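Local atomic coordinates of PurR transcriptional regulator (Vibrio parahaemolyticus, PDB entry 3D8U), a protein that probably regulates transcription by binding cis-regulatory DNA, as expected of a LacI-type regulator of the PurR family. Residues F125-N131 and L157-P163; F105-K109 and H140-A145; L197-H201 and A225-L229; C111-L115 and A212-L216. All blocks are in the same frame, centred on the assembly; numbering follows the deposited sequence.

Contact 1 of 4, residues F125-N131 and L157-P163; sequences FIGARGN and LTTHEAP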
loop_
_atom_site.group_PDB
_atom_site.type_symbol
_atom_site.label_atom_id
_atom_site.label_comp_id
_atom_site.label_asym_id
_atom_site.label_seq_id
_atom_site.Cartn_x
_atom_site.Cartn_y
_atom_site.Cartn_z
ATOM N N PHE B 125 -3.629 14.765 -18.380
ATOM C CA PHE B 125 -3.873 14.361 -16.999
ATOM C C PHE B 125 -4.332 12.916 -16.948
ATOM O O PHE B 125 -5.227 12.517 -17.701
ATOM C CB PHE B 125 -4.980 15.253 -16.433
ATOM C CG PHE B 125 -5.318 14.994 -14.999
ATOM C CD1 PHE B 125 -4.663 15.691 -13.981
ATOM C CD2 PHE B 125 -6.329 14.096 -14.660
ATOM C CE1 PHE B 125 -5.004 15.491 -12.633
ATOM C CE2 PHE B 125 -6.682 13.875 -13.303
ATOM C CZ PHE B 125 -6.017 14.571 -12.294
ATOM N N ILE B 126 -3.773 12.138 -16.046
ATOM C CA ILE B 126 -4.319 10.827 -15.837
ATOM C C ILE B 126 -4.587 10.671 -14.356
ATOM O O ILE B 126 -3.685 10.851 -13.548
ATOM C CB ILE B 126 -3.341 9.751 -16.311
ATOM C CG1 ILE B 126 -3.070 9.884 -17.807
ATOM C CG2 ILE B 126 -3.901 8.394 -16.060
ATOM C CD1 ILE B 126 -1.769 9.204 -18.232
ATOM N N GLY B 127 -5.816 10.325 -13.994
ATOM C CA GLY B 127 -6.128 10.035 -12.589
ATOM C C GLY B 127 -7.123 8.917 -12.332
ATOM O O GLY B 127 -7.849 8.503 -13.237
ATOM N N ALA B 128 -7.175 8.416 -11.101
ATOM C CA ALA B 128 -8.169 7.388 -10.795
ATOM C C ALA B 128 -8.945 7.571 -9.515
ATOM O O ALA B 128 -8.780 8.545 -8.792
ATOM C CB ALA B 128 -7.545 6.039 -10.820
ATOM N N ARG B 129 -9.760 6.562 -9.223
ATOM C CA ARG B 129 -10.884 6.646 -8.270
ATOM C C ARG B 129 -11.552 8.013 -8.390
ATOM O O ARG B 129 -11.718 8.732 -7.418
ATOM C CB ARG B 129 -10.540 6.207 -6.825
ATOM C CG ARG B 129 -9.103 6.347 -6.387
ATOM C CD ARG B 129 -8.762 7.770 -5.987
ATOM N NE ARG B 129 -8.930 8.014 -4.547
ATOM C CZ ARG B 129 -9.140 9.219 -4.009
ATOM N NH1 ARG B 129 -9.218 10.305 -4.791
ATOM N NH2 ARG B 129 -9.290 9.339 -2.686
ATOM N N GLY B 130 -11.934 8.322 -9.631
ATOM C CA GLY B 130 -12.466 9.610 -10.026
ATOM C C GLY B 130 -13.969 9.723 -9.946
ATOM O O GLY B 130 -14.570 10.599 -10.583
ATOM N N ASN B 131 -14.571 8.820 -9.182
ATOM C CA ASN B 131 -15.954 8.955 -8.759
ATOM C C ASN B 131 -15.922 9.358 -7.280
ATOM O O ASN B 131 -16.925 9.837 -6.738
ATOM C CB ASN B 131 -16.756 7.654 -8.985
ATOM C CG ASN B 131 -16.700 7.126 -10.468
ATOM O OD1 ASN B 131 -17.504 6.265 -10.853
ATOM N ND2 ASN B 131 -15.750 7.621 -11.275
ATOM N N LEU B 157 -7.726 11.620 -18.739
ATOM C CA LEU B 157 -8.359 10.322 -18.562
ATOM C C LEU B 157 -8.608 10.055 -17.109
ATOM O O LEU B 157 -7.661 10.160 -16.305
ATOM C CB LEU B 157 -7.428 9.222 -19.043
ATOM C CG LEU B 157 -7.600 8.540 -20.381
ATOM C CD1 LEU B 157 -8.536 9.312 -21.292
ATOM C CD2 LEU B 157 -6.222 8.433 -21.004
ATOM N N THR B 158 -9.831 9.665 -16.749
ATOM C CA THR B 158 -10.059 9.196 -15.372
ATOM C C THR B 158 -10.770 7.846 -15.304
ATOM O O THR B 158 -11.522 7.502 -16.209
ATOM C CB THR B 158 -10.823 10.224 -14.552
ATOM O OG1 THR B 158 -11.988 10.629 -15.273
ATOM C CG2 THR B 158 -9.956 11.459 -14.274
ATOM N N THR B 159 -10.525 7.058 -14.262
ATOM C CA THR B 159 -11.364 5.875 -14.040
ATOM C C THR B 159 -11.928 5.858 -12.649
ATOM O O THR B 159 -11.385 6.454 -11.721
ATOM C CB THR B 159 -10.640 4.522 -14.268
ATOM O OG1 THR B 159 -9.596 4.344 -13.300
ATOM C CG2 THR B 159 -10.058 4.429 -15.684
ATOM N N HIS B 160 -13.036 5.159 -12.506
ATOM C CA HIS B 160 -13.602 4.906 -11.191
ATOM C C HIS B 160 -12.717 3.875 -10.476
ATOM O O HIS B 160 -12.700 3.798 -9.252
ATOM C CB HIS B 160 -15.082 4.467 -11.304
ATOM C CG HIS B 160 -15.372 3.489 -12.419
ATOM N ND1 HIS B 160 -16.442 2.611 -12.377
ATOM C CD2 HIS B 160 -14.745 3.252 -13.603
ATOM C CE1 HIS B 160 -16.458 1.881 -13.481
ATOM N NE2 HIS B 160 -15.434 2.241 -14.237
ATOM N N GLU B 161 -11.939 3.128 -11.259
ATOM C CA GLU B 161 -11.021 2.140 -10.712
ATOM C C GLU B 161 -9.864 2.692 -9.878
ATOM O O GLU B 161 -9.714 3.900 -9.729
ATOM C CB GLU B 161 -10.517 1.218 -11.809
ATOM C CG GLU B 161 -11.285 -0.096 -11.794
ATOM C CD GLU B 161 -11.481 -0.666 -13.186
ATOM O OE1 GLU B 161 -12.636 -1.004 -13.526
ATOM O OE2 GLU B 161 -10.482 -0.761 -13.944
ATOM N N ALA B 162 -9.066 1.779 -9.327
ATOM C CA ALA B 162 -7.948 2.133 -8.452
ATOM C C ALA B 162 -6.694 2.379 -9.282
ATOM O O ALA B 162 -6.576 1.833 -10.392
ATOM C CB ALA B 162 -7.715 1.048 -7.421
ATOM N N PRO B 163 -5.762 3.206 -8.746
ATOM C CA PRO B 163 -4.564 3.643 -9.449
ATOM C C PRO B 163 -3.656 2.451 -9.675
ATOM O O PRO B 163 -3.576 1.580 -8.815
ATOM C CB PRO B 163 -3.919 4.589 -8.450
ATOM C CG PRO B 163 -4.347 4.062 -7.137
ATOM C CD PRO B 163 -5.784 3.769 -7.384
#
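L157 joins F125 and G127 through both of its backbone polar atoms. Its N donates to F125 O at 2.9 Å, and its O accepts from G127 N at 3.0 Å. Both bonds are nearly straight, at 161° and 169°. The pattern continues with T159 N bonded to G127 O at 3.2 Å, a more bent bond. This is parallel pairing; the axes of 125-128 and 157-159 come within 4.8 Å. Helix 133-148 connects the strands, so the unit is a beta-alpha-beta crossover of the periplasmic-binding-protein fold. The side chain of L157 shares a sheet face with I126 and A128 and packs on L175 of helix 165-178; I126 also reaches I192 of helix 190-203.

A128 carries the contact on toward the loops. Its CB sits beside T159 OG1 and against the backbone of E161 to P163, with P163 CD 4.5 Å from A128 CB. The chain then bends at R129, whose N is held by E161 O at 2.7 Å. G130 N donates to T159 O at 2.9 Å.

H160 lies beside N131. The N131 amide and the H160 imidazole run side by side in the same direction, planes only 10° apart. The amide meets H160 at CB. R129 NH2 reaches Y43 OH, in the N-terminal half of the chain, through a weak hydrogen bond. Backbone bonds do most of the joining, continuing from the paired strands into the following loops.

Contact 2 of 4, residues F105-K109 and H140-A145; sequences FEVGK and HGWQSA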
loop_
_atom_site.group_PDB
_atom_site.type_symbol
_atom_site.label_atom_id
_atom_site.label_comp_id
_atom_site.label_asym_id
_atom_site.label_seq_id
_atom_site.Cartn_x
_atom_site.Cartn_y
_atom_site.Cartn_z
ATOM N N PHE B 105 -7.103 20.774 -4.721
ATOM C CA PHE B 105 -7.216 21.714 -5.821
ATOM C C PHE B 105 -5.917 22.482 -5.971
ATOM O O PHE B 105 -5.361 22.517 -7.071
ATOM C CB PHE B 105 -8.388 22.659 -5.562
ATOM C CG PHE B 105 -8.667 23.626 -6.657
ATOM C CD1 PHE B 105 -9.492 23.279 -7.707
ATOM C CD2 PHE B 105 -8.155 24.911 -6.610
ATOM C CE1 PHE B 105 -9.779 24.207 -8.729
ATOM C CE2 PHE B 105 -8.442 25.846 -7.616
ATOM C CZ PHE B 105 -9.253 25.492 -8.668
ATOM N N GLU B 106 -5.419 23.067 -4.872
ATOM C CA GLU B 106 -4.174 23.821 -4.935
ATOM C C GLU B 106 -3.075 22.896 -5.429
ATOM O O GLU B 106 -2.261 23.262 -6.270
ATOM C CB GLU B 106 -3.814 24.468 -3.587
ATOM C CG GLU B 106 -2.522 25.342 -3.606
ATOM C CD GLU B 106 -2.570 26.525 -4.635
ATOM O OE1 GLU B 106 -1.903 26.438 -5.710
ATOM O OE2 GLU B 106 -3.274 27.543 -4.392
ATOM N N VAL B 107 -3.074 21.674 -4.922
ATOM C CA VAL B 107 -2.075 20.741 -5.337
ATOM C C VAL B 107 -2.093 20.579 -6.846
ATOM O O VAL B 107 -1.035 20.699 -7.470
ATOM C CB VAL B 107 -2.207 19.366 -4.662
ATOM C CG1 VAL B 107 -1.144 18.417 -5.221
ATOM C CG2 VAL B 107 -2.056 19.501 -3.140
ATOM N N GLY B 108 -3.262 20.313 -7.434
ATOM C CA GLY B 108 -3.361 20.189 -8.890
ATOM C C GLY B 108 -2.817 21.447 -9.535
ATOM O O GLY B 108 -1.791 21.433 -10.200
ATOM N N LYS B 109 -3.495 22.561 -9.299
ATOM C CA LYS B 109 -3.042 23.862 -9.782
ATOM C C LYS B 109 -1.529 24.074 -9.626
ATOM O O LYS B 109 -0.860 24.426 -10.584
ATOM C CB LYS B 109 -3.816 24.980 -9.084
ATOM C CG LYS B 109 -3.531 26.352 -9.641
ATOM C CD LYS B 109 -4.575 27.423 -9.211
ATOM C CE LYS B 109 -4.249 28.033 -7.807
ATOM N NZ LYS B 109 -5.335 28.918 -7.250
ATOM N N HIS B 140 -9.918 19.526 -11.518
ATOM C CA HIS B 140 -10.317 20.907 -11.551
ATOM C C HIS B 140 -9.107 21.778 -11.321
ATOM O O HIS B 140 -8.922 22.785 -12.006
ATOM C CB HIS B 140 -11.333 21.163 -10.467
ATOM C CG HIS B 140 -12.712 20.738 -10.830
ATOM N ND1 HIS B 140 -13.676 20.458 -9.889
ATOM C CD2 HIS B 140 -13.302 20.570 -12.033
ATOM C CE1 HIS B 140 -14.805 20.142 -10.494
ATOM N NE2 HIS B 140 -14.606 20.206 -11.797
ATOM N N GLY B 141 -8.271 21.385 -10.366
ATOM C CA GLY B 141 -7.080 22.152 -10.086
ATOM C C GLY B 141 -6.308 22.271 -11.369
ATOM O O GLY B 141 -5.810 23.322 -11.707
ATOM N N TRP B 142 -6.249 21.184 -12.109
ATOM C CA TRP B 142 -5.414 21.144 -13.290
ATOM C C TRP B 142 -6.040 21.972 -14.393
ATOM O O TRP B 142 -5.334 22.667 -15.128
ATOM C CB TRP B 142 -5.156 19.701 -13.722
ATOM C CG TRP B 142 -4.736 19.533 -15.132
ATOM C CD1 TRP B 142 -3.503 19.807 -15.666
ATOM C CD2 TRP B 142 -5.546 19.051 -16.215
ATOM N NE1 TRP B 142 -3.499 19.516 -17.027
ATOM C CE2 TRP B 142 -4.736 19.053 -17.385
ATOM C CE3 TRP B 142 -6.877 18.634 -16.320
ATOM C CZ2 TRP B 142 -5.218 18.658 -18.636
ATOM C CZ3 TRP B 142 -7.346 18.212 -17.577
ATOM C CH2 TRP B 142 -6.518 18.243 -18.713
ATOM N N GLN B 143 -7.365 21.925 -14.484
ATOM C CA GLN B 143 -8.087 22.600 -15.576
ATOM C C GLN B 143 -8.038 24.081 -15.384
ATOM O O GLN B 143 -7.926 24.828 -16.332
ATOM C CB GLN B 143 -9.522 22.136 -15.642
ATOM C CG GLN B 143 -9.621 20.685 -15.933
ATOM C CD GLN B 143 -10.990 20.249 -16.245
ATOM O OE1 GLN B 143 -11.935 20.577 -15.543
ATOM N NE2 GLN B 143 -11.120 19.478 -17.309
ATOM N N SER B 144 -8.075 24.500 -14.130
ATOM C CA SER B 144 -7.881 25.898 -13.796
ATOM C C SER B 144 -6.550 26.376 -14.374
ATOM O O SER B 144 -6.514 27.216 -15.282
ATOM C CB SER B 144 -7.913 26.091 -12.282
ATOM O OG SER B 144 -8.110 27.466 -11.986
ATOM N N ALA B 145 -5.463 25.810 -13.867
ATOM C CA ALA B 145 -4.123 26.161 -14.326
ATOM C C ALA B 145 -4.008 26.298 -15.858
ATOM O O ALA B 145 -3.357 27.254 -16.345
ATOM C CB ALA B 145 -3.128 25.162 -13.813
#
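F105 lays its ring over G141 of the neighbouring helix. The side chain leaves the backbone with CG anti to the N (chi1 -176°), which swings the ring across to the helix of H140-A145. From CB the chain reaches F105 CG, 4.1 Å from G141 CA. F105 CD1 comes next and lies 3.5 Å from G141 N. F105 CE1 is beside the backbone carbon of H140 and has H140 CB at the ring edge, close to the ring plane, 3.8 Å away. At the tip, F105 CZ stops 3.9 Å from S144 CB. Over one face of the ring sits G141 CA, 26° off the normal through the centroid, a CH-pi contact.

The two helices, 104-117 and 133-148, flank strand 123-128 in the chain and cover the same face of the four-stranded parallel sheet, as in the alpha/beta subdomains of periplasmic-binding-protein folds. Over 105-109 and 140-145 the axes cross at -43° and come within 6.9 Å. Such close approach fits the glycines on both sides, G108 and G141, whose backbones meet directly.

One turn further on, K109 passes its CA and CB along G141 O. K109 CA is 3.4 Å from G141 O. A145 CB fills in beside K109 O at 4.0 Å. The K109 chain then bends at chi3 and turns back to its own helix, where NZ makes a long salt bridge to E106 OE2.

Contact 3 of 4, residues L197-H201 and A225-L229; sequences LFECH and AYPSL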
loop_
_atom_site.group_PDB
_atom_site.type_symbol
_atom_site.label_atom_id
_atom_site.label_comp_id
_atom_site.label_asym_id
_atom_site.label_seq_id
_atom_site.Cartn_x
_atom_site.Cartn_y
_atom_site.Cartn_z
ATOM N N LEU B 197 6.114 6.659 -16.749
ATOM C CA LEU B 197 7.576 6.760 -16.869
ATOM C C LEU B 197 8.141 5.572 -17.617
ATOM O O LEU B 197 8.841 5.721 -18.611
ATOM C CB LEU B 197 8.225 6.779 -15.482
ATOM C CG LEU B 197 9.444 7.689 -15.268
ATOM C CD1 LEU B 197 10.357 7.109 -14.217
ATOM C CD2 LEU B 197 10.261 7.991 -16.510
ATOM N N PHE B 198 7.841 4.385 -17.101
ATOM C CA PHE B 198 8.209 3.154 -17.725
ATOM C C PHE B 198 7.739 3.089 -19.174
ATOM O O PHE B 198 8.464 2.571 -20.017
ATOM C CB PHE B 198 7.611 2.013 -16.936
ATOM C CG PHE B 198 8.470 1.536 -15.812
ATOM C CD1 PHE B 198 9.862 1.475 -15.946
ATOM C CD2 PHE B 198 7.895 1.075 -14.628
ATOM C CE1 PHE B 198 10.667 0.997 -14.901
ATOM C CE2 PHE B 198 8.702 0.580 -13.567
ATOM C CZ PHE B 198 10.077 0.548 -13.707
ATOM N N GLU B 199 6.551 3.615 -19.478
ATOM C CA GLU B 199 6.017 3.526 -20.846
ATOM C C GLU B 199 6.741 4.496 -21.781
ATOM O O GLU B 199 6.887 4.225 -22.980
ATOM C CB GLU B 199 4.486 3.749 -20.880
ATOM C CG GLU B 199 3.785 3.580 -22.219
ATOM C CD GLU B 199 3.880 2.146 -22.712
ATOM O OE1 GLU B 199 4.175 1.286 -21.836
ATOM O OE2 GLU B 199 3.690 1.870 -23.942
ATOM N N CYS B 200 7.182 5.630 -21.231
ATOM C CA CYS B 200 8.009 6.562 -21.971
ATOM C C CYS B 200 9.250 5.807 -22.393
ATOM O O CYS B 200 9.587 5.747 -23.577
ATOM C CB CYS B 200 8.404 7.705 -21.073
ATOM S SG CYS B 200 7.094 8.889 -20.806
ATOM N N HIS B 201 9.905 5.170 -21.429
ATOM C CA HIS B 201 11.003 4.290 -21.777
ATOM C C HIS B 201 10.684 3.296 -22.899
ATOM O O HIS B 201 11.494 3.137 -23.808
ATOM C CB HIS B 201 11.590 3.622 -20.549
ATOM C CG HIS B 201 12.253 4.592 -19.629
ATOM N ND1 HIS B 201 12.644 4.267 -18.350
ATOM C CD2 HIS B 201 12.570 5.898 -19.795
ATOM C CE1 HIS B 201 13.185 5.319 -17.771
ATOM N NE2 HIS B 201 13.149 6.324 -18.623
ATOM N N ALA B 225 12.911 6.674 -8.746
ATOM C CA ALA B 225 12.760 6.166 -10.105
ATOM C C ALA B 225 13.830 6.819 -11.005
ATOM O O ALA B 225 14.656 7.568 -10.517
ATOM C CB ALA B 225 11.411 6.490 -10.587
ATOM N N TYR B 226 13.845 6.527 -12.299
ATOM C CA TYR B 226 14.784 7.169 -13.218
ATOM C C TYR B 226 14.146 7.519 -14.558
ATOM O O TYR B 226 13.597 6.640 -15.211
ATOM C CB TYR B 226 15.944 6.254 -13.527
ATOM C CG TYR B 226 16.840 6.830 -14.604
ATOM C CD1 TYR B 226 16.702 6.438 -15.939
ATOM C CD2 TYR B 226 17.817 7.786 -14.288
ATOM C CE1 TYR B 226 17.517 6.970 -16.929
ATOM C CE2 TYR B 226 18.644 8.321 -15.267
ATOM C CZ TYR B 226 18.483 7.907 -16.582
ATOM O OH TYR B 226 19.283 8.442 -17.554
ATOM N N PRO B 227 14.220 8.795 -14.977
ATOM C CA PRO B 227 14.675 9.940 -14.208
ATOM C C PRO B 227 13.753 10.063 -13.010
ATOM O O PRO B 227 12.593 9.700 -13.133
ATOM C CB PRO B 227 14.405 11.099 -15.161
ATOM C CG PRO B 227 14.482 10.524 -16.485
ATOM C CD PRO B 227 13.826 9.198 -16.336
ATOM N N SER B 228 14.253 10.528 -11.868
ATOM C CA SER B 228 13.451 10.641 -10.657
ATOM C C SER B 228 12.365 11.628 -10.939
ATOM O O SER B 228 12.552 12.526 -11.763
ATOM C CB SER B 228 14.297 11.233 -9.563
ATOM O OG SER B 228 14.879 12.430 -10.034
ATOM N N LEU B 229 11.232 11.536 -10.257
ATOM C CA LEU B 229 10.176 12.436 -10.685
ATOM C C LEU B 229 9.655 13.483 -9.734
ATOM O O LEU B 229 9.355 13.220 -8.575
ATOM C CB LEU B 229 9.023 11.684 -11.381
ATOM C CG LEU B 229 8.656 10.259 -11.001
ATOM C CD1 LEU B 229 8.261 10.248 -9.533
ATOM C CD2 LEU B 229 7.540 9.789 -11.933
#
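The H201 imidazole turns an edge to the loop of A225-L229, where Y226 O and P227 CD both lie near the ring plane. CE1 and NE2 are the ring atoms nearest the loop, with P227 CD 3.7 Å from H201 NE2. One face of the imidazole has L197 O, from the preceding turn of the same helix, 3.7 Å above it and offset toward the rim. The Y226 ring has P227 CD over one face, 4.0 Å above the plane and likewise off centre. Y226 CD1 comes within 4.1 Å of H201 CE1 at an oblique angle. The peptide between Y226 and P227 is cis, and the proline ring is thereby folded back beside the tyrosine.

Helix 190-203 and this loop belong to the C-terminal part of the periplasmic-binding-protein fold, and they meet at the dimer interface. F198 stacks on F198 of the second subunit, and H201 meets H201 of that subunit with ring planes at about 30°. A225 also packs on F198 of the other subunit.

Behind H201, L197 enters the loop with both methyls. L197 CD1 reaches A225 CB at 3.8 Å and also sits against the carbonyl oxygens of Y226 and P227. L197 CD2 touches P227 CD at 3.8 Å. L197 CG also lies 4.4 Å from L229 CD2. L229 itself packs on A193 of the same helix as L197 and on I213 of strand 212-215.

Contact 4 of 4, residues C111-L115 and A212-L216; sequences CTRHL and AIICL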
loop_
_atom_site.group_PDB
_atom_site.type_symbol
_atom_site.label_atom_id
_atom_site.label_comp_id
_atom_site.label_asym_id
_atom_site.label_seq_id
_atom_site.Cartn_x
_atom_site.Cartn_y
_atom_site.Cartn_z
ATOM N N CYS B 111 1.066 22.158 -8.952
ATOM C CA CYS B 111 1.742 21.219 -9.802
ATOM C C CYS B 111 1.575 21.570 -11.251
ATOM O O CYS B 111 2.473 21.337 -12.060
ATOM C CB CYS B 111 1.193 19.819 -9.582
ATOM S SG CYS B 111 1.705 19.209 -8.026
ATOM N N THR B 112 0.421 22.090 -11.631
ATOM C CA THR B 112 0.333 22.303 -13.035
ATOM C C THR B 112 0.883 23.637 -13.490
ATOM O O THR B 112 1.426 23.706 -14.583
ATOM C CB THR B 112 -0.928 21.762 -13.711
ATOM O OG1 THR B 112 -1.222 22.567 -14.847
ATOM C CG2 THR B 112 -2.105 21.694 -12.799
ATOM N N ARG B 113 0.889 24.660 -12.635
ATOM C CA ARG B 113 1.593 25.909 -13.007
ATOM C C ARG B 113 3.076 25.574 -13.195
ATOM O O ARG B 113 3.756 26.174 -14.032
ATOM C CB ARG B 113 1.507 26.998 -11.945
ATOM C CG ARG B 113 0.160 27.529 -11.620
ATOM C CD ARG B 113 0.305 28.887 -10.879
ATOM N NE ARG B 113 -0.955 29.327 -10.273
ATOM C CZ ARG B 113 -1.168 30.496 -9.659
ATOM N NH1 ARG B 113 -0.206 31.427 -9.544
ATOM N NH2 ARG B 113 -2.371 30.735 -9.138
ATOM N N HIS B 114 3.564 24.613 -12.418
ATOM C CA HIS B 114 4.956 24.274 -12.491
ATOM C C HIS B 114 5.343 23.904 -13.928
ATOM O O HIS B 114 6.147 24.600 -14.533
ATOM C CB HIS B 114 5.304 23.174 -11.489
ATOM C CG HIS B 114 6.717 22.682 -11.596
ATOM N ND1 HIS B 114 7.800 23.532 -11.689
ATOM C CD2 HIS B 114 7.226 21.431 -11.625
ATOM C CE1 HIS B 114 8.913 22.828 -11.782
ATOM N NE2 HIS B 114 8.589 21.550 -11.752
ATOM N N LEU B 115 4.745 22.843 -14.472
ATOM C CA LEU B 115 4.905 22.468 -15.887
ATOM C C LEU B 115 4.839 23.684 -16.832
ATOM O O LEU B 115 5.709 23.885 -17.690
ATOM C CB LEU B 115 3.810 21.485 -16.293
ATOM C CG LEU B 115 3.816 20.092 -15.633
ATOM C CD1 LEU B 115 2.642 19.268 -16.043
ATOM C CD2 LEU B 115 5.060 19.311 -15.932
ATOM N N ALA B 212 7.421 15.612 -20.058
ATOM C CA ALA B 212 7.702 15.880 -18.661
ATOM C C ALA B 212 6.652 15.198 -17.791
ATOM O O ALA B 212 5.519 15.045 -18.214
ATOM C CB ALA B 212 7.700 17.352 -18.419
ATOM N N ILE B 213 6.989 14.803 -16.575
ATOM C CA ILE B 213 6.004 14.097 -15.752
ATOM C C ILE B 213 5.909 14.693 -14.351
ATOM O O ILE B 213 6.930 15.060 -13.744
ATOM C CB ILE B 213 6.328 12.556 -15.656
ATOM C CG1 ILE B 213 6.048 11.830 -16.988
ATOM C CG2 ILE B 213 5.502 11.873 -14.569
ATOM C CD1 ILE B 213 6.641 10.401 -17.078
ATOM N N ILE B 214 4.709 14.764 -13.793
ATOM C CA ILE B 214 4.625 15.251 -12.411
ATOM C C ILE B 214 3.558 14.501 -11.625
ATOM O O ILE B 214 2.419 14.365 -12.086
ATOM C CB ILE B 214 4.408 16.799 -12.365
ATOM C CG1 ILE B 214 4.636 17.301 -10.936
ATOM C CG2 ILE B 214 3.044 17.204 -13.011
ATOM C CD1 ILE B 214 4.118 18.656 -10.641
ATOM N N CYS B 215 3.915 14.001 -10.450
ATOM C CA CYS B 215 2.997 13.128 -9.708
ATOM C C CYS B 215 2.340 13.914 -8.622
ATOM O O CYS B 215 2.965 14.775 -8.025
ATOM C CB CYS B 215 3.740 11.958 -9.096
ATOM S SG CYS B 215 2.749 10.984 -7.933
ATOM N N LEU B 216 1.077 13.634 -8.356
ATOM C CA LEU B 216 0.323 14.486 -7.423
ATOM C C LEU B 216 0.408 14.036 -5.959
ATOM O O LEU B 216 -0.133 14.699 -5.069
ATOM C CB LEU B 216 -1.140 14.544 -7.865
ATOM C CG LEU B 216 -1.698 15.823 -8.500
ATOM C CD1 LEU B 216 -0.657 16.686 -9.216
ATOM C CD2 LEU B 216 -2.859 15.489 -9.435
#
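H114 presents the edge of its ring to I214 CD1, while its NE2 is hydrogen-bonded to T272 OG1. That bond holds the polar end of the imidazole and leaves carbon atom H114 CD2 facing the isoleucine, 4.3 Å from I214 CD1. The setting is the alpha/beta layer of a periplasmic-binding-protein fold. Helix 104-117 lies on one face of the four-stranded parallel sheet; its segment 111-115 runs at 165° to strand 212-215, nearly antiparallel. The axes of the two segments are 9.5 Å apart. Strand 212-215 is outermost in that sheet, and its backbone pairs with strand 184-187.

I214 is the centre of the contact and sends its two branches different ways. CG1 is anti to the backbone N (chi1 -168°), and with chi2 also extended the chain stretches straight to the helix. Its end, CD1, lies against C111 CB and C111 O. The other branch, I214 CG2, meets L115 CD1 at 3.7 Å, one helix turn further on. The L115 and I214 side chains cross at a slant.

A212 and L216 extend this apolar row. A212 CB touches L115 CD2 at 4.1 Å, and L115 also packs on A184 and V186 of the next strand. All the residues in touch are buried. The alternate residue I213 faces the other side of the sheet, toward C200 of helix 190-203. Further along, the end of the L216 side chain comes back to the helix, and L216 CD1 stops 3.7 Å from C111 SG.

How the contacts relate
All four contacts belong to the C-terminal subdomain. Contacts 2 and 4 are closest, with centres about 10 Å apart, and share helix 104-117. T112 sits between them, with A145 CB 3.4 Å from T112 OG1. F125 of contact 1 joins this layer: F125 CB is 3.8 Å from W142 CD2, and F125 CE1 is 3.9 Å from L216 CD2. Contact 3 lies on the other face of the sheet, and I213 connects it to contact 4, with I213 CD1 3.8 Å from L197 CA. Contacts 1 and 3 do not touch. Contact 1 probably borders the interdomain cleft, where LacI/PurR relatives bind effectors; contact 3 faces the second subunit.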